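Local coordinates for hypothetical protein SA2161 (Staphylococcus aureus, PDB 1Y7R), which is a probable acetyltransferase of the GNAT family, expected to transfer an acetyl group from acetyl-CoA to an acceptor that its structure alone does not show, at the interface of chains A and B. Sequence-based numbering; all coordinates share one arbitrary frame. Chains: chain A/B, hypothetical protein SA2161.

The interface of chains A and B. Residues chain A 131, 133; chain B 89, 92-93, 96, 102, 117-119.
In A:Ile131 the ethyl branch starts beside the backbone N (chi1 -65°) and runs on extended (chi2 173°), which carries CD1 over the broad, flat, apolar face of the B:Phe119 ring. A:Ile131 CD1 lies 3.6 Å from the B:Phe119 ring centroid, displaced toward the rim, in a CH-pi contact. A beta-branched chain suits this, because its two arms serve two rings at once: CG2 turns to a face of the A:Tyr133 ring. B:Met89 SE and B:Val102 CG1 meet the B:Phe119 ring at its edge and probably limit its rotation.

The A:Tyr133 side chain also leaves beside its backbone N (chi1 -69°) and reaches toward helix 80-95. B:Ser96, small enough to let the ring come near, lies against its CD2/CE2 side, out of the ring plane and opposite A:Ile131 CG2. A:Tyr133 CE2 is 3.6 Å from B:Ser96 OG and 4.0 Å from B:Ile92 CG2. B:Ser96 OG bonds back to B:Ile92 O from above the carbonyl plane (3.0 Å). The phenol OH ends beside the aliphatic CG of B:Lys93.

Backbone sets the register: A:Ile131 N donates to B:Val102 O (2.8 Å), and B:Val102 N returns a nearly straight bond to A:Ile131 O (2.9 Å). B:Val102, beta-branched as strands favour, turns CG2 to A:Tyr133. Strand 126-132 of chain A thus pairs antiparallel with strand 101-107 of chain B, so that the chain's last residue, A:Tyr133, just past the strand, packs against the partner's helix 80-95 in a two-fold symmetric exchange that may reflect a biological dimer.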
loop_
_atom_site.group_PDB
_atom_site.type_symbol
_atom_site.label_atom_id
_atom_site.label_comp_id
_atom_site.label_asym_id
_atom_site.label_seq_id
_atom_site.Cartn_x
_atom_site.Cartn_y
_atom_site.Cartn_z
ATOM N N ILE A 131 -8.323 1.997 -8.178
ATOM C CA ILE A 131 -8.489 2.715 -9.435
ATOM C C ILE A 131 -7.200 2.498 -10.230
ATOM O O ILE A 131 -6.113 2.455 -9.663
ATOM C CB ILE A 131 -8.650 4.232 -9.210
ATOM C CG1 ILE A 131 -9.929 4.519 -8.451
ATOM C CG2 ILE A 131 -8.726 4.965 -10.548
ATOM C CD1 ILE A 131 -10.057 5.990 -8.063
ATOM N N TYR A 133 -5.168 4.169 -13.581
ATOM C CA TYR A 133 -5.103 5.269 -14.540
ATOM C C TYR A 133 -4.520 4.874 -15.891
ATOM O O TYR A 133 -4.784 5.559 -16.901
ATOM C CB TYR A 133 -4.317 6.427 -13.956
ATOM C CG TYR A 133 -5.039 7.123 -12.820
ATOM C CD1 TYR A 133 -6.176 7.900 -13.057
ATOM C CD2 TYR A 133 -4.589 6.996 -11.515
ATOM C CE1 TYR A 133 -6.841 8.536 -12.008
ATOM C CE2 TYR A 133 -5.233 7.634 -10.455
ATOM C CZ TYR A 133 -6.355 8.401 -10.708
ATOM O OH TYR A 133 -6.975 9.026 -9.651
HETATM N N MSE B 89 -7.367 12.723 -3.381
HETATM C CA MSE B 89 -7.430 12.471 -4.820
HETATM C C MSE B 89 -6.812 13.629 -5.601
HETATM O O MSE B 89 -6.172 13.399 -6.636
HETATM C CB MSE B 89 -8.872 12.147 -5.245
HETATM C CG MSE B 89 -9.402 10.859 -4.648
HETATM SE SE MSE B 89 -8.221 9.285 -4.890
HETATM C CE MSE B 89 -8.069 9.323 -6.798
ATOM N N ILE B 92 -3.108 12.713 -5.525
ATOM C CA ILE B 92 -2.800 11.548 -6.372
ATOM C C ILE B 92 -2.940 11.925 -7.834
ATOM O O ILE B 92 -2.104 11.546 -8.642
ATOM C CB ILE B 92 -3.707 10.380 -6.027
ATOM C CG1 ILE B 92 -3.219 9.786 -4.686
ATOM C CG2 ILE B 92 -3.685 9.346 -7.181
ATOM C CD1 ILE B 92 -4.044 8.633 -4.111
ATOM N N LYS B 93 -3.980 12.682 -8.162
ATOM C CA LYS B 93 -4.132 13.123 -9.557
ATOM C C LYS B 93 -2.986 14.010 -10.020
ATOM O O LYS B 93 -2.653 13.992 -11.223
ATOM C CB LYS B 93 -5.488 13.777 -9.815
ATOM C CG LYS B 93 -6.608 12.777 -9.762
ATOM C CD LYS B 93 -7.873 13.380 -10.316
ATOM C CE LYS B 93 -9.072 12.720 -9.693
ATOM N NZ LYS B 93 -10.312 13.434 -10.081
ATOM N N SER B 96 -0.111 11.057 -10.468
ATOM C CA SER B 96 -0.361 9.837 -11.253
ATOM C C SER B 96 -0.216 10.067 -12.749
ATOM O O SER B 96 -0.446 11.172 -13.260
ATOM C CB SER B 96 -1.748 9.251 -10.985
ATOM O OG SER B 96 -1.890 8.702 -9.681
ATOM N N VAL B 102 -3.807 2.698 -7.868
ATOM C CA VAL B 102 -4.070 3.183 -6.501
ATOM C C VAL B 102 -5.030 2.203 -5.852
ATOM O O VAL B 102 -6.061 1.855 -6.455
ATOM C CB VAL B 102 -4.749 4.562 -6.540
ATOM C CG1 VAL B 102 -4.983 5.082 -5.134
ATOM C CG2 VAL B 102 -3.918 5.529 -7.416
ATOM N N PHE B 117 -15.677 7.940 -5.193
ATOM C CA PHE B 117 -14.446 8.419 -5.820
ATOM C C PHE B 117 -13.933 7.548 -6.946
ATOM O O PHE B 117 -12.835 7.776 -7.455
ATOM C CB PHE B 117 -13.381 8.652 -4.742
ATOM C CG PHE B 117 -13.705 9.830 -3.893
ATOM C CD1 PHE B 117 -14.562 9.694 -2.811
ATOM C CD2 PHE B 117 -13.254 11.104 -4.247
ATOM C CE1 PHE B 117 -14.941 10.781 -2.079
ATOM C CE2 PHE B 117 -13.632 12.205 -3.480
ATOM C CZ PHE B 117 -14.478 12.032 -2.412
ATOM N N GLY B 118 -14.744 6.564 -7.333
ATOM C CA GLY B 118 -14.496 5.758 -8.514
ATOM C C GLY B 118 -13.782 4.460 -8.235
ATOM O O GLY B 118 -13.409 3.754 -9.170
ATOM N N PHE B 119 -13.553 4.174 -6.954
ATOM C CA PHE B 119 -12.915 2.900 -6.557
ATOM C C PHE B 119 -13.864 1.742 -6.780
ATOM O O PHE B 119 -15.061 1.916 -6.633
ATOM C CB PHE B 119 -12.463 2.966 -5.090
ATOM C CG PHE B 119 -11.215 3.772 -4.899
ATOM C CD1 PHE B 119 -9.973 3.144 -4.922
ATOM C CD2 PHE B 119 -11.277 5.146 -4.792
ATOM C CE1 PHE B 119 -8.810 3.864 -4.815
ATOM C CE2 PHE B 119 -10.104 5.895 -4.638
ATOM C CZ PHE B 119 -8.860 5.244 -4.688
#